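Local atomic coordinates of chalcone-flavanone isomerase family protein (Arabidopsis thaliana, PDB entry 4DOO), a protein that binds fatty acids in the plastid, with a preference for saturated chains, and may take part in alpha-linolenic acid metabolism. Residues N143-D147 with V158-G162; D78-E82 with R175-D179; E82-T88 with T149-H154. All coordinates share one frame; numbering follows the deposited sequence.

Interaction 1: N143-D147 with V158-G162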
loop_
_atom_site.group_PDB
_atom_site.type_symbol
_atom_site.label_atom_id
_atom_site.label_comp_id
_atom_site.label_asym_id
_atom_site.label_seq_id
_atom_site.Cartn_x
_atom_site.Cartn_y
_atom_site.Cartn_z
ATOM N N ASN A 143 12.355 -11.184 6.274
ATOM C CA ASN A 143 12.318 -11.698 4.905
ATOM C C ASN A 143 10.971 -12.286 4.485
ATOM O O ASN A 143 10.841 -12.811 3.375
ATOM C CB ASN A 143 13.439 -12.720 4.674
ATOM C CG ASN A 143 14.818 -12.112 4.835
ATOM O OD1 ASN A 143 15.116 -11.066 4.261
ATOM N ND2 ASN A 143 15.668 -12.768 5.615
ATOM N N SER A 144 9.975 -12.211 5.364
ATOM C CA SER A 144 8.639 -12.705 5.023
ATOM C C SER A 144 8.059 -11.690 4.041
ATOM O O SER A 144 8.335 -10.496 4.157
ATOM C CB SER A 144 7.734 -12.766 6.261
ATOM O OG SER A 144 8.234 -13.666 7.235
ATOM N N THR A 145 7.274 -12.159 3.078
ATOM C CA THR A 145 6.666 -11.267 2.092
ATOM C C THR A 145 5.145 -11.339 2.173
ATOM O O THR A 145 4.564 -12.425 2.156
ATOM C CB THR A 145 7.085 -11.637 0.648
ATOM O OG1 THR A 145 8.498 -11.459 0.493
ATOM C CG2 THR A 145 6.362 -10.759 -0.361
ATOM N N ILE A 146 4.505 -10.180 2.274
ATOM C CA ILE A 146 3.050 -10.113 2.335
ATOM C C ILE A 146 2.581 -9.235 1.192
ATOM O O ILE A 146 3.104 -8.138 0.989
ATOM C CB ILE A 146 2.544 -9.483 3.653
ATOM C CG1 ILE A 146 3.016 -10.304 4.856
ATOM C CG2 ILE A 146 1.022 -9.392 3.636
ATOM C CD1 ILE A 146 4.477 -10.097 5.206
ATOM N N ASP A 147 1.598 -9.722 0.443
ATOM C CA ASP A 147 1.053 -8.967 -0.675
ATOM C C ASP A 147 -0.388 -8.553 -0.415
ATOM O O ASP A 147 -1.272 -9.403 -0.282
ATOM C CB ASP A 147 1.115 -9.796 -1.961
ATOM C CG ASP A 147 2.440 -9.666 -2.678
ATOM O OD1 ASP A 147 3.332 -8.954 -2.167
ATOM O OD2 ASP A 147 2.589 -10.274 -3.761
ATOM N N VAL A 158 -5.287 -10.703 0.449
ATOM C CA VAL A 158 -3.994 -10.823 1.108
ATOM C C VAL A 158 -3.338 -12.174 0.863
ATOM O O VAL A 158 -3.978 -13.222 0.971
ATOM C CB VAL A 158 -4.124 -10.641 2.636
ATOM C CG1 VAL A 158 -2.742 -10.728 3.289
ATOM C CG2 VAL A 158 -4.787 -9.308 2.949
ATOM N N ALA A 159 -2.052 -12.135 0.536
ATOM C CA ALA A 159 -1.277 -13.340 0.305
ATOM C C ALA A 159 -0.019 -13.245 1.157
ATOM O O ALA A 159 0.629 -12.194 1.216
ATOM C CB ALA A 159 -0.916 -13.461 -1.164
ATOM N N ILE A 160 0.313 -14.339 1.833
ATOM C CA ILE A 160 1.494 -14.387 2.688
ATOM C C ILE A 160 2.430 -15.466 2.154
ATOM O O ILE A 160 2.028 -16.617 1.968
ATOM C CB ILE A 160 1.099 -14.692 4.154
ATOM C CG1 ILE A 160 0.193 -13.576 4.682
ATOM C CG2 ILE A 160 2.341 -14.804 5.025
ATOM C CD1 ILE A 160 -0.287 -13.786 6.107
ATOM N N GLU A 161 3.675 -15.075 1.892
ATOM C CA GLU A 161 4.686 -15.976 1.352
ATOM C C GLU A 161 4.177 -16.687 0.099
ATOM O O GLU A 161 4.468 -17.861 -0.127
ATOM C CB GLU A 161 5.118 -16.997 2.412
ATOM C CG GLU A 161 5.881 -16.388 3.592
ATOM C CD GLU A 161 7.255 -15.844 3.209
ATOM O OE1 GLU A 161 7.345 -15.007 2.285
ATOM O OE2 GLU A 161 8.252 -16.252 3.840
ATOM N N GLY A 162 3.408 -15.961 -0.707
ATOM C CA GLY A 162 2.882 -16.512 -1.941
ATOM C C GLY A 162 1.577 -17.275 -1.830
ATOM O O GLY A 162 1.030 -17.714 -2.841
HETATM O O HOH W 1 9.486 -13.704 1.081
#
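Ile146 and Ile160 face each other as an antiparallel non-hydrogen-bonded pair, with Asp147 and Ala159 the hydrogen-bonded pair beside it and the strand segments 145-147 and 158-160 running 165° apart, 4.7 Å between axes. Three backbone bonds fix this register: Asp147 N to Ala159 O and Glu161 N to Thr145 O, both 2.8 Å and nearly linear, and Ala159 N to Asp147 O at 3.0 Å. Beyond the paired strands the Glu161 side chain takes over: it turns back about CB-CG (chi2 -68°), bringing the carboxylate across Thr145. OE1 accepts Thr145 N at 3.0 Å, the donor standing 63° out of the carboxylate plane. A water donates to the same oxygen and to Asn143 O and accepts from Thr145 OG1, so two donors grip OE1. On the face carrying the isoleucines, Ile146 CG2 lies 4.0 Å from Val158 CG1, the side chains side by side and pointing the same way. On the other face Asp147 CB meets Ala159 CB at 4.3 Å, while the Asp147 carboxylate turns away to a salt bridge with Arg90. This is a beta hairpin, strands 145-151 and 155-160, of the chalcone-isomerase sheet; the Ile160 side chain lies about 4 Å from a bound lauric acid.

Interaction 2: D78-E82 with R175-D179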
loop_
_atom_site.group_PDB
_atom_site.type_symbol
_atom_site.label_atom_id
_atom_site.label_comp_id
_atom_site.label_asym_id
_atom_site.label_seq_id
_atom_site.Cartn_x
_atom_site.Cartn_y
_atom_site.Cartn_z
ATOM N N ASP A 78 -6.118 11.961 -4.415
ATOM C CA ASP A 78 -7.409 11.399 -4.015
ATOM C C ASP A 78 -8.137 10.749 -5.192
ATOM O O ASP A 78 -8.856 9.764 -5.015
ATOM C CB ASP A 78 -8.309 12.473 -3.399
ATOM C CG ASP A 78 -9.462 11.877 -2.613
ATOM O OD1 ASP A 78 -9.229 11.446 -1.466
ATOM O OD2 ASP A 78 -10.592 11.824 -3.139
ATOM N N ASP A 79 -7.965 11.296 -6.392
ATOM C CA ASP A 79 -8.627 10.716 -7.559
ATOM C C ASP A 79 -8.089 9.308 -7.822
ATOM O O ASP A 79 -8.856 8.397 -8.155
ATOM C CB ASP A 79 -8.432 11.588 -8.809
ATOM C CG ASP A 79 -9.313 12.835 -8.809
ATOM O OD1 ASP A 79 -10.395 12.817 -8.183
ATOM O OD2 ASP A 79 -8.930 13.831 -9.456
ATOM N N LEU A 80 -6.777 9.133 -7.670
ATOM C CA LEU A 80 -6.147 7.828 -7.877
ATOM C C LEU A 80 -6.641 6.804 -6.864
ATOM O O LEU A 80 -7.024 5.693 -7.232
ATOM C CB LEU A 80 -4.623 7.925 -7.753
ATOM C CG LEU A 80 -3.814 8.475 -8.926
ATOM C CD1 LEU A 80 -2.347 8.586 -8.509
ATOM C CD2 LEU A 80 -3.963 7.556 -10.140
ATOM N N MET A 81 -6.621 7.181 -5.589
ATOM C CA MET A 81 -7.047 6.291 -4.516
ATOM C C MET A 81 -8.508 5.870 -4.591
ATOM O O MET A 81 -8.847 4.747 -4.234
ATOM C CB MET A 81 -6.786 6.929 -3.146
ATOM C CG MET A 81 -5.390 6.693 -2.589
ATOM S SD MET A 81 -5.224 7.125 -0.831
ATOM C CE MET A 81 -6.242 5.851 -0.078
ATOM N N GLU A 82 -9.372 6.767 -5.053
ATOM C CA GLU A 82 -10.794 6.464 -5.136
ATOM C C GLU A 82 -11.197 5.731 -6.415
ATOM O O GLU A 82 -12.242 5.088 -6.467
ATOM C CB GLU A 82 -11.604 7.758 -4.984
ATOM C CG GLU A 82 -13.093 7.605 -5.259
ATOM C CD GLU A 82 -13.935 8.665 -4.567
ATOM O OE1 GLU A 82 -13.449 9.802 -4.397
ATOM O OE2 GLU A 82 -15.092 8.360 -4.202
ATOM N N ARG A 175 -9.595 1.660 0.776
ATOM C CA ARG A 175 -9.215 3.064 0.868
ATOM C C ARG A 175 -8.348 3.330 2.095
ATOM O O ARG A 175 -7.324 4.012 2.012
ATOM C CB ARG A 175 -10.476 3.923 0.946
ATOM C CG ARG A 175 -10.251 5.396 0.742
ATOM C CD ARG A 175 -9.820 5.676 -0.683
ATOM N NE ARG A 175 -10.043 7.071 -1.036
ATOM C CZ ARG A 175 -9.479 8.100 -0.414
ATOM N NH1 ARG A 175 -8.645 7.904 0.598
ATOM N NH2 ARG A 175 -9.763 9.330 -0.801
ATOM N N SER A 176 -8.769 2.794 3.237
ATOM C CA SER A 176 -8.043 2.989 4.488
ATOM C C SER A 176 -6.617 2.452 4.444
ATOM O O SER A 176 -5.670 3.149 4.814
ATOM C CB SER A 176 -8.804 2.330 5.640
ATOM O OG SER A 176 -10.090 2.907 5.796
ATOM N N ILE A 177 -6.463 1.214 3.994
ATOM C CA ILE A 177 -5.139 0.609 3.920
ATOM C C ILE A 177 -4.231 1.374 2.958
ATOM O O ILE A 177 -3.110 1.734 3.315
ATOM C CB ILE A 177 -5.235 -0.875 3.507
ATOM C CG1 ILE A 177 -5.909 -1.667 4.633
ATOM C CG2 ILE A 177 -3.850 -1.443 3.239
ATOM C CD1 ILE A 177 -6.154 -3.120 4.312
ATOM N N LEU A 178 -4.717 1.631 1.748
ATOM C CA LEU A 178 -3.930 2.366 0.762
ATOM C C LEU A 178 -3.545 3.753 1.255
ATOM O O LEU A 178 -2.479 4.258 0.917
ATOM C CB LEU A 178 -4.699 2.508 -0.549
ATOM C CG LEU A 178 -4.788 1.280 -1.453
ATOM C CD1 LEU A 178 -5.665 1.601 -2.656
ATOM C CD2 LEU A 178 -3.388 0.876 -1.902
ATOM N N ASP A 179 -4.410 4.372 2.055
ATOM C CA ASP A 179 -4.131 5.715 2.558
ATOM C C ASP A 179 -2.880 5.762 3.426
ATOM O O ASP A 179 -2.227 6.800 3.523
ATOM C CB ASP A 179 -5.331 6.262 3.344
ATOM C CG ASP A 179 -5.223 7.758 3.601
ATOM O OD1 ASP A 179 -4.905 8.157 4.743
ATOM O OD2 ASP A 179 -5.442 8.533 2.647
HETATM O O HOH W 2 -12.275 10.333 -1.879
#
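This helix-helix contact, between 78-82 and 175-179, combines a salt-bridge network of Asp78, Arg175 and Asp179 with a methionine packed in its midst; the segment axes approach to 10.7 Å at 134°. Met81 points at the opposing helix, and a bend at its last torsion (chi3 68°) wedges the methyl CE tightly against Arg175 O at 3.0 Å and beside Arg175 NH1, with Leu178 CB at 3.7 Å and Asp179 CB at 3.6 Å. Arg175 crosses this side chain, with Met81 CB over one guanidinium face, 3.9 Å above the plane and offset toward the rim. Phe118 adds a cation-pi contact to the same arginine. At the guanidinium edge stands Asp78, its carboxylate plane turned 64° from that of Arg175; the modelled separation is too short to trust. A water also bridges the groups, accepting from Arg175 NH2 at 2.9 Å and donating to Asp78 OD2 and Glu82 OE1. An alanine here is likely to open a gap beside Leu178 and Asp179 and take away the thioether end lying against Arg175 NH1. Asp179 OD2 is a long 3.9 Å from Arg175 NH1, and its OD1 pairs with Arg114; the arginine sits among several acids, probably favouring its charged form.

Interaction 3: E82-T88 with T149-H154; sequences EADIKMT and TKDPGH
Met87 and Lys150 form the antiparallel hydrogen-bonded pair that joins neighbouring strands 87-93 and 145-151 of the chalcone-isomerase sheet, and Thr88 with Thr149 is the non-hydrogen-bonded pair beside it. Of the backbone bonds, Lys150 N to Met87 O is firm at 2.8 Å and nearly straight, whereas Met87 N to Lys150 O is weak at 3.3 Å. Among side-chain polar contacts, Lys150 makes a long reach: every torsion is near 180°, so the fully extended chain passes Ile85 O and brings NZ to a 2.9 Å hydrogen bond with Ala83 O, just past the end of helix 76-82. This bond approaches the carbonyl nearly end-on, at a C=O...donor angle of 169°, and ties the start of the loop to the strand. A water bridges the two segments, donating to Asp84 OD1 and Asp151 O while standing over the centre of one face of the His154 ring. Asp84 OD1 lies near His154 CE1, carboxylate and ring tilted 22° from each other; the ring also stacks on His171. Van der Waals packing completes the contact. Lys86 lays its CD against Pro152 CG at 3.7 Å, its charged end continuing to a salt bridge with Asp53. On the threonine face the two side chains lie side by side, pointing the same way. There Thr88 OG1, hydrogen-bonded to Arg22, lies 3.3 Å from the methyl CG2 of Thr149.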
loop_
_atom_site.group_PDB
_atom_site.type_symbol
_atom_site.label_atom_id
_atom_site.label_comp_id
_atom_site.label_asym_id
_atom_site.label_seq_id
_atom_site.Cartn_x
_atom_site.Cartn_y
_atom_site.Cartn_z
ATOM N N GLU A 82 -9.372 6.767 -5.053
ATOM C CA GLU A 82 -10.794 6.464 -5.136
ATOM C C GLU A 82 -11.197 5.731 -6.415
ATOM O O GLU A 82 -12.242 5.088 -6.467
ATOM C CB GLU A 82 -11.604 7.758 -4.984
ATOM C CG GLU A 82 -13.093 7.605 -5.259
ATOM C CD GLU A 82 -13.935 8.665 -4.567
ATOM O OE1 GLU A 82 -13.449 9.802 -4.397
ATOM O OE2 GLU A 82 -15.092 8.360 -4.202
ATOM N N ALA A 83 -10.360 5.814 -7.440
ATOM C CA ALA A 83 -10.654 5.162 -8.708
ATOM C C ALA A 83 -10.554 3.639 -8.614
ATOM O O ALA A 83 -9.903 3.096 -7.719
ATOM C CB ALA A 83 -9.711 5.677 -9.775
ATOM N N ASP A 84 -11.215 2.948 -9.534
ATOM C CA ASP A 84 -11.166 1.496 -9.540
ATOM C C ASP A 84 -9.884 1.106 -10.260
ATOM O O ASP A 84 -9.892 0.742 -11.435
ATOM C CB ASP A 84 -12.393 0.915 -10.250
ATOM C CG ASP A 84 -12.450 -0.601 -10.166
ATOM O OD1 ASP A 84 -11.918 -1.166 -9.185
ATOM O OD2 ASP A 84 -13.043 -1.227 -11.069
ATOM N N ILE A 85 -8.777 1.214 -9.538
ATOM C CA ILE A 85 -7.466 0.891 -10.069
ATOM C C ILE A 85 -6.885 -0.274 -9.276
ATOM O O ILE A 85 -6.779 -0.208 -8.050
ATOM C CB ILE A 85 -6.511 2.114 -9.956
ATOM C CG1 ILE A 85 -6.979 3.223 -10.901
ATOM C CG2 ILE A 85 -5.077 1.693 -10.265
ATOM C CD1 ILE A 85 -6.228 4.542 -10.742
ATOM N N LYS A 86 -6.536 -1.346 -9.979
ATOM C CA LYS A 86 -5.945 -2.514 -9.343
ATOM C C LYS A 86 -4.553 -2.131 -8.860
ATOM O O LYS A 86 -3.760 -1.557 -9.607
ATOM C CB LYS A 86 -5.853 -3.676 -10.333
ATOM C CG LYS A 86 -7.209 -4.280 -10.683
ATOM C CD LYS A 86 -7.082 -5.484 -11.611
ATOM C CE LYS A 86 -6.534 -5.107 -12.975
ATOM N NZ LYS A 86 -7.422 -4.134 -13.677
ATOM N N MET A 87 -4.268 -2.445 -7.604
ATOM C CA MET A 87 -2.975 -2.129 -7.031
ATOM C C MET A 87 -2.477 -3.244 -6.131
ATOM O O MET A 87 -3.250 -4.096 -5.675
ATOM C CB MET A 87 -3.059 -0.850 -6.201
ATOM C CG MET A 87 -3.567 0.372 -6.939
ATOM S SD MET A 87 -3.449 1.810 -5.867
ATOM C CE MET A 87 -3.691 3.148 -7.051
ATOM N N THR A 88 -1.176 -3.224 -5.874
ATOM C CA THR A 88 -0.561 -4.202 -4.992
ATOM C C THR A 88 0.425 -3.481 -4.090
ATOM O O THR A 88 1.161 -2.598 -4.541
ATOM C CB THR A 88 0.223 -5.291 -5.769
ATOM O OG1 THR A 88 -0.683 -6.092 -6.531
ATOM C CG2 THR A 88 0.979 -6.203 -4.796
ATOM N N THR A 149 -3.484 -6.767 -2.015
ATOM C CA THR A 149 -3.923 -6.330 -3.330
ATOM C C THR A 149 -5.348 -5.806 -3.384
ATOM O O THR A 149 -6.241 -6.296 -2.693
ATOM C CB THR A 149 -3.784 -7.457 -4.374
ATOM O OG1 THR A 149 -4.657 -8.540 -4.035
ATOM C CG2 THR A 149 -2.349 -7.962 -4.421
ATOM N N LYS A 150 -5.531 -4.781 -4.208
ATOM C CA LYS A 150 -6.830 -4.177 -4.433
ATOM C C LYS A 150 -7.290 -4.800 -5.748
ATOM O O LYS A 150 -6.812 -4.437 -6.824
ATOM C CB LYS A 150 -6.696 -2.657 -4.577
ATOM C CG LYS A 150 -8.008 -1.929 -4.839
ATOM C CD LYS A 150 -7.793 -0.428 -4.945
ATOM C CE LYS A 150 -9.081 0.296 -5.308
ATOM N NZ LYS A 150 -8.876 1.767 -5.396
ATOM N N ASP A 151 -8.193 -5.767 -5.647
ATOM C CA ASP A 151 -8.723 -6.453 -6.817
ATOM C C ASP A 151 -9.950 -5.690 -7.308
ATOM O O ASP A 151 -10.480 -4.837 -6.592
ATOM C CB ASP A 151 -9.108 -7.888 -6.442
ATOM C CG ASP A 151 -7.913 -8.718 -5.996
ATOM O OD1 ASP A 151 -8.126 -9.806 -5.417
ATOM O OD2 ASP A 151 -6.761 -8.287 -6.228
ATOM N N PRO A 152 -10.418 -5.979 -8.533
ATOM C CA PRO A 152 -11.596 -5.284 -9.067
ATOM C C PRO A 152 -12.771 -5.275 -8.091
ATOM O O PRO A 152 -12.956 -6.214 -7.311
ATOM C CB PRO A 152 -11.900 -6.062 -10.346
ATOM C CG PRO A 152 -10.539 -6.462 -10.812
ATOM C CD PRO A 152 -9.871 -6.922 -9.527
ATOM N N GLY A 153 -13.563 -4.208 -8.139
ATOM C CA GLY A 153 -14.705 -4.095 -7.248
ATOM C C GLY A 153 -14.261 -3.833 -5.821
ATOM O O GLY A 153 -14.905 -4.265 -4.866
ATOM N N HIS A 154 -13.145 -3.127 -5.681
ATOM C CA HIS A 154 -12.601 -2.803 -4.369
ATOM C C HIS A 154 -12.626 -3.981 -3.390
ATOM O O HIS A 154 -13.186 -3.894 -2.293
ATOM C CB HIS A 154 -13.343 -1.598 -3.781
ATOM C CG HIS A 154 -13.165 -0.342 -4.577
ATOM N ND1 HIS A 154 -13.760 -0.149 -5.805
ATOM C CD2 HIS A 154 -12.415 0.762 -4.346
ATOM C CE1 HIS A 154 -13.384 1.019 -6.296
ATOM N NE2 HIS A 154 -12.568 1.592 -5.431
HETATM O O HOH W 3 -10.327 -1.816 -7.430
#

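In the fold
Interactions 1 and 3 lie on one antiparallel sheet, in which strand 145-151 runs between 155-160 and 87-93: interaction 1 takes its start with the former, interaction 3 its end with the latter, and the two contact centres are about 18 Å apart. Interaction 2 packs helix 76-82 against helix 171-182, its centre about 9 Å from that of interaction 3, and they share Glu82. Between them Leu178 meets both Lys150 and Met87, seating helix 171-182 on the sheet. Interactions 1 and 3 both fall between 78 and 179, so interaction 2 joins the segments farthest apart in sequence among the three contacts. Interactions 1 and 2 lie on opposite sides of the chain's centre, about 21 Å apart between centres; interaction 1 is the one beside bound lauric acid.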